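Local coordinates for small nuclear ribonucleoprotein homolog (Pyrobaculum aerophilum, PDB 1M5Q) that probably binds RNA as an Sm-like archaeal protein that assembles into a 14-mer and carries an extra C-terminal domain, at residues G84-I89 and N93-G98; R72-Q77 and E116-L121. One frame throughout, in Å; residues are numbered along the deposited sequence.

Contact 1: G84-I89 and N93-G98; sequences GMVKYI and NVVLIG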
loop_
_atom_site.group_PDB
_atom_site.type_symbol
_atom_site.label_atom_id
_atom_site.label_comp_id
_atom_site.label_asym_id
_atom_site.label_seq_id
_atom_site.Cartn_x
_atom_site.Cartn_y
_atom_site.Cartn_z
ATOM N N GLY H 84 37.411 34.574 -34.411
ATOM C CA GLY H 84 36.851 35.868 -34.109
ATOM C C GLY H 84 35.340 35.972 -33.921
ATOM O O GLY H 84 34.843 37.092 -33.759
HETATM N N MSE H 85 34.600 34.861 -33.925
HETATM C CA MSE H 85 33.148 34.959 -33.758
HETATM C C MSE H 85 32.646 34.482 -32.384
HETATM O O MSE H 85 31.420 34.523 -32.103
HETATM C CB MSE H 85 32.426 34.119 -34.823
HETATM C CG MSE H 85 32.704 34.433 -36.257
HETATM SE SE MSE H 85 32.051 32.977 -37.330
HETATM C CE MSE H 85 30.111 32.961 -36.952
ATOM N N VAL H 86 33.580 34.062 -31.533
ATOM C CA VAL H 86 33.239 33.503 -30.238
ATOM C C VAL H 86 33.417 34.421 -29.020
ATOM O O VAL H 86 34.444 35.085 -28.872
ATOM C CB VAL H 86 34.045 32.229 -30.037
ATOM C CG1 VAL H 86 33.714 31.610 -28.709
ATOM C CG2 VAL H 86 33.781 31.236 -31.226
ATOM N N LYS H 87 32.411 34.475 -28.154
ATOM C CA LYS H 87 32.513 35.284 -26.932
ATOM C C LYS H 87 32.074 34.425 -25.732
ATOM O O LYS H 87 30.992 33.852 -25.738
ATOM C CB LYS H 87 31.596 36.515 -27.000
ATOM C CG LYS H 87 31.882 37.520 -28.104
ATOM C CD LYS H 87 31.035 38.778 -27.938
ATOM C CE LYS H 87 30.810 39.126 -26.446
ATOM N NZ LYS H 87 32.057 39.346 -25.620
ATOM N N TYR H 88 32.903 34.310 -24.720
ATOM C CA TYR H 88 32.509 33.540 -23.562
ATOM C C TYR H 88 31.869 34.619 -22.678
ATOM O O TYR H 88 32.405 35.713 -22.562
ATOM C CB TYR H 88 33.712 32.906 -22.847
ATOM C CG TYR H 88 33.333 32.379 -21.479
ATOM C CD1 TYR H 88 32.505 31.243 -21.340
ATOM C CD2 TYR H 88 33.742 33.039 -20.315
ATOM C CE1 TYR H 88 32.093 30.780 -20.067
ATOM C CE2 TYR H 88 33.337 32.589 -19.048
ATOM C CZ TYR H 88 32.519 31.469 -18.925
ATOM O OH TYR H 88 32.128 31.033 -17.668
ATOM N N ILE H 89 30.714 34.316 -22.101
ATOM C CA ILE H 89 30.027 35.276 -21.259
ATOM C C ILE H 89 29.897 34.730 -19.851
ATOM O O ILE H 89 28.988 33.935 -19.544
ATOM C CB ILE H 89 28.650 35.600 -21.838
ATOM C CG1 ILE H 89 28.852 36.277 -23.190
ATOM C CG2 ILE H 89 27.868 36.504 -20.877
ATOM C CD1 ILE H 89 27.638 36.786 -23.747
ATOM N N ASN H 93 27.704 31.955 -17.943
ATOM C CA ASN H 93 28.526 30.801 -18.314
ATOM C C ASN H 93 28.048 30.253 -19.646
ATOM O O ASN H 93 27.964 29.041 -19.819
ATOM C CB ASN H 93 28.413 29.708 -17.243
ATOM C CG ASN H 93 29.374 28.530 -17.481
ATOM O OD1 ASN H 93 30.539 28.731 -17.837
ATOM N ND2 ASN H 93 28.885 27.287 -17.256
ATOM N N VAL H 94 27.762 31.162 -20.578
ATOM C CA VAL H 94 27.266 30.825 -21.905
ATOM C C VAL H 94 28.282 31.301 -22.962
ATOM O O VAL H 94 29.091 32.243 -22.721
ATOM C CB VAL H 94 25.860 31.517 -22.110
ATOM C CG1 VAL H 94 25.428 31.555 -23.598
ATOM C CG2 VAL H 94 24.809 30.761 -21.269
ATOM N N VAL H 95 28.268 30.642 -24.111
ATOM C CA VAL H 95 29.188 30.999 -25.185
ATOM C C VAL H 95 28.368 31.457 -26.391
ATOM O O VAL H 95 27.468 30.734 -26.837
ATOM C CB VAL H 95 30.089 29.791 -25.595
ATOM C CG1 VAL H 95 30.926 30.149 -26.882
ATOM C CG2 VAL H 95 31.077 29.468 -24.473
ATOM N N LEU H 96 28.658 32.656 -26.892
ATOM C CA LEU H 96 27.959 33.159 -28.093
ATOM C C LEU H 96 28.869 32.965 -29.330
ATOM O O LEU H 96 30.082 33.168 -29.245
ATOM C CB LEU H 96 27.596 34.647 -27.927
ATOM C CG LEU H 96 26.737 34.979 -26.690
ATOM C CD1 LEU H 96 26.640 36.483 -26.530
ATOM C CD2 LEU H 96 25.340 34.371 -26.800
ATOM N N ILE H 97 28.301 32.553 -30.461
ATOM C CA ILE H 97 29.083 32.326 -31.689
ATOM C C ILE H 97 28.374 33.157 -32.755
ATOM O O ILE H 97 27.242 32.846 -33.166
ATOM C CB ILE H 97 29.103 30.821 -32.048
ATOM C CG1 ILE H 97 29.773 30.040 -30.892
ATOM C CG2 ILE H 97 29.843 30.587 -33.363
ATOM C CD1 ILE H 97 29.775 28.539 -31.047
ATOM N N GLY H 98 29.009 34.236 -33.193
ATOM C CA GLY H 98 28.317 35.092 -34.160
ATOM C C GLY H 98 27.120 35.715 -33.444
ATOM O O GLY H 98 27.092 35.796 -32.213
#

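Contact 2: R72-Q77 and E116-L121; sequences REFAKQ and ERAKRL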
loop_
_atom_site.group_PDB
_atom_site.type_symbol
_atom_site.label_atom_id
_atom_site.label_comp_id
_atom_site.label_asym_id
_atom_site.label_seq_id
_atom_site.Cartn_x
_atom_site.Cartn_y
_atom_site.Cartn_z
ATOM N N ARG H 72 34.357 27.430 -20.846
ATOM C CA ARG H 72 35.528 28.229 -21.230
ATOM C C ARG H 72 36.344 27.384 -22.182
ATOM O O ARG H 72 36.837 27.883 -23.162
ATOM C CB ARG H 72 36.381 28.625 -20.005
ATOM C CG ARG H 72 35.820 29.800 -19.223
ATOM C CD ARG H 72 36.878 30.363 -18.271
ATOM N NE ARG H 72 36.417 30.349 -16.883
ATOM C CZ ARG H 72 35.828 31.378 -16.297
ATOM N NH1 ARG H 72 35.647 32.503 -16.976
ATOM N NH2 ARG H 72 35.382 31.271 -15.050
ATOM N N GLU H 73 36.482 26.096 -21.901
ATOM C CA GLU H 73 37.226 25.237 -22.810
ATOM C C GLU H 73 36.430 25.125 -24.129
ATOM O O GLU H 73 37.004 25.159 -25.213
ATOM C CB GLU H 73 37.432 23.872 -22.186
ATOM C CG GLU H 73 38.169 22.905 -23.100
ATOM C CD GLU H 73 39.624 23.349 -23.369
ATOM O OE1 GLU H 73 40.334 23.757 -22.412
ATOM O OE2 GLU H 73 40.051 23.275 -24.530
ATOM N N PHE H 74 35.104 25.000 -24.046
ATOM C CA PHE H 74 34.296 24.950 -25.248
ATOM C C PHE H 74 34.543 26.204 -26.116
ATOM O O PHE H 74 34.620 26.125 -27.338
ATOM C CB PHE H 74 32.778 24.889 -24.922
ATOM C CG PHE H 74 31.867 24.807 -26.171
ATOM C CD1 PHE H 74 31.538 23.591 -26.721
ATOM C CD2 PHE H 74 31.367 25.954 -26.773
ATOM C CE1 PHE H 74 30.715 23.482 -27.876
ATOM C CE2 PHE H 74 30.538 25.873 -27.921
ATOM C CZ PHE H 74 30.218 24.617 -28.469
ATOM N N ALA H 75 34.584 27.360 -25.478
ATOM C CA ALA H 75 34.781 28.616 -26.184
ATOM C C ALA H 75 36.180 28.583 -26.858
ATOM O O ALA H 75 36.330 28.934 -28.040
ATOM C CB ALA H 75 34.665 29.759 -25.220
ATOM N N LYS H 76 37.175 28.121 -26.110
ATOM C CA LYS H 76 38.516 28.008 -26.641
ATOM C C LYS H 76 38.509 27.175 -27.919
ATOM O O LYS H 76 39.019 27.577 -28.951
ATOM C CB LYS H 76 39.432 27.359 -25.590
ATOM C CG LYS H 76 40.908 27.213 -26.007
ATOM C CD LYS H 76 41.757 26.680 -24.844
ATOM C CE LYS H 76 43.234 26.545 -25.225
ATOM N NZ LYS H 76 44.049 26.089 -24.062
ATOM N N GLN H 77 37.907 26.009 -27.867
ATOM C CA GLN H 77 37.903 25.162 -29.041
ATOM C C GLN H 77 36.996 25.714 -30.144
ATOM O O GLN H 77 37.265 25.544 -31.342
ATOM C CB GLN H 77 37.497 23.742 -28.633
ATOM C CG GLN H 77 38.576 23.030 -27.814
ATOM C CD GLN H 77 38.294 21.543 -27.645
ATOM O OE1 GLN H 77 37.614 20.926 -28.484
ATOM N NE2 GLN H 77 38.836 20.944 -26.576
ATOM N N GLU H 116 24.739 23.981 -36.446
ATOM C CA GLU H 116 24.968 22.545 -36.680
ATOM C C GLU H 116 26.407 22.192 -36.299
ATOM O O GLU H 116 26.655 21.171 -35.649
ATOM C CB GLU H 116 24.738 22.157 -38.140
ATOM C CG GLU H 116 23.269 22.057 -38.554
ATOM C CD GLU H 116 22.401 21.386 -37.499
ATOM O OE1 GLU H 116 22.727 20.247 -37.067
ATOM O OE2 GLU H 116 21.390 22.013 -37.081
ATOM N N ARG H 117 27.367 23.038 -36.682
ATOM C CA ARG H 117 28.764 22.756 -36.325
ATOM C C ARG H 117 29.020 22.818 -34.797
ATOM O O ARG H 117 29.769 21.999 -34.241
ATOM C CB ARG H 117 29.709 23.727 -37.043
ATOM C CG ARG H 117 31.193 23.486 -36.738
ATOM C CD ARG H 117 31.553 22.060 -37.157
ATOM N NE ARG H 117 32.979 21.913 -37.316
ATOM C CZ ARG H 117 33.780 21.378 -36.407
ATOM N NH1 ARG H 117 33.282 20.924 -35.245
ATOM N NH2 ARG H 117 35.084 21.276 -36.667
ATOM N N ALA H 118 28.409 23.783 -34.128
ATOM C CA ALA H 118 28.595 23.925 -32.692
ATOM C C ALA H 118 28.007 22.668 -32.003
ATOM O O ALA H 118 28.561 22.164 -31.028
ATOM C CB ALA H 118 27.902 25.246 -32.184
ATOM N N LYS H 119 26.918 22.142 -32.538
ATOM C CA LYS H 119 26.308 20.932 -31.974
ATOM C C LYS H 119 27.293 19.774 -32.076
ATOM O O LYS H 119 27.444 18.987 -31.138
ATOM C CB LYS H 119 25.008 20.609 -32.710
ATOM C CG LYS H 119 23.806 21.428 -32.219
ATOM C CD LYS H 119 22.591 21.129 -33.044
ATOM C CE LYS H 119 21.421 22.006 -32.629
ATOM N NZ LYS H 119 20.309 21.859 -33.620
ATOM N N ARG H 120 28.006 19.673 -33.193
ATOM C CA ARG H 120 28.996 18.602 -33.309
ATOM C C ARG H 120 30.163 18.828 -32.356
ATOM O O ARG H 120 30.693 17.862 -31.810
ATOM C CB ARG H 120 29.530 18.452 -34.733
ATOM C CG ARG H 120 28.717 17.556 -35.604
ATOM C CD ARG H 120 27.533 18.277 -36.133
ATOM N NE ARG H 120 26.810 17.580 -37.210
ATOM C CZ ARG H 120 25.606 17.974 -37.610
ATOM N NH1 ARG H 120 25.057 19.031 -36.998
ATOM N NH2 ARG H 120 24.957 17.340 -38.589
ATOM N N LEU H 121 30.574 20.071 -32.115
ATOM C CA LEU H 121 31.703 20.272 -31.162
ATOM C C LEU H 121 31.239 19.867 -29.746
ATOM O O LEU H 121 31.971 19.252 -28.977
ATOM C CB LEU H 121 32.096 21.726 -31.085
ATOM C CG LEU H 121 33.547 22.182 -30.926
ATOM C CD1 LEU H 121 33.543 23.462 -30.083
ATOM C CD2 LEU H 121 34.454 21.124 -30.358
#

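Contact 1: G84-I89 and N93-G98
Strands 86-89 and 94-97 form an antiparallel beta hairpin, and at its turn end Tyr88 reaches over to Asn93. The Tyr88 OH donates to OD1 of Asn93 at 2.8 Å, in the plane of the amide and on a lone pair, while ring and amide planes stand 75° apart. Tyr88 has CG anti to its own N (chi1 167°), which swings the ring along the strand toward the turn; its CD1 edge meets Val95 CG2 at 3.9 Å. Two N-H groups converge on Ile89 O: Val94 N at 3.2 Å and, weakly, Asn93 N, a G1 beta bulge with Asn93 at positive phi. Beyond it the pairing is regular: Lys87 N gives a hydrogen bond to Leu96 O and Leu96 N one to Lys87 O, both 2.9 Å, and at the open end Gly98 N donates to Met85 O at 2.7 Å. Val86, Tyr88 and Val95 are on the face packed on helix 71-81; there Val86 CG1 touches Val95 CG1 at 3.6 Å. A leucine in place of Tyr88 would probably leave Asn93 OD1 without this hydroxyl donor and the amide freer to turn. On the other face, Pro113 of a neighbouring subunit packs on Ile89 and Leu96.

Contact 2: R72-Q77 and E116-L121
Leu121 of helix 113-127 packs against both Phe74 and Gln77 of helix 71-81 in the C-terminal domain. The two helix segments cross at 126° with axes 11.4 Å apart, and at this separation the contact is made by side chains, mainly Leu121 and Phe74. Starting at CB, which points at the facing helix, Leu121 first meets the ring of Phe74 at CE1, 3.9 Å away. At CG the chain forks. Leu121 CD1 comes over one face of the Phe74 ring and makes a CH-pi contact, 3.9 Å from the ring centroid and 24° off the normal; it is displaced toward the rim, and its nearest ring atom is CE1 at 3.6 Å. Leu121 CD2 leads to Gln77 instead, where it lies 3.7 Å from OE1.

Phe74 carries its CG anti to the backbone N (chi1 -179°), which sends the ring out toward helix 113-127. There Phe74 CZ meets Ala118 edge-on, with the carbonyl O of Ala118 near the ring plane at 3.9 Å and CB at 4.4 Å. Phe122 also packs on Phe74.

The amide of Gln77 is turned to polar partners: OE1 accepts a hydrogen bond from Arg128, and NE2 makes a weak one to Glu73 OE2. No hydrogen bond joins the two segments directly, so the direct contact between them is apolar, a buried leucine against an aromatic face, with OE1 of Gln77, beside that apolar contact, engaged by Arg128.

Coming from the Sm domain at the N terminus, the chain enters helix 71-81 and passes through a short loop into the hairpin of contact 1, which closes a short loop of three residues. It then runs through strands 101-104 and 107-109 into helix 113-127, where contact 2 closes a loop of 38 residues; contact 1 is nested inside it. The two meet physically, their centres about 10 Å apart. Ala75 on helix 71-81 packs against Val95, and Ala118 on helix 113-127 against Ile97, while Arg72 lies against Tyr88. Both helices thus rest on the hairpin as well as on each other, tying the C-terminal sheet and its two helices into one unit.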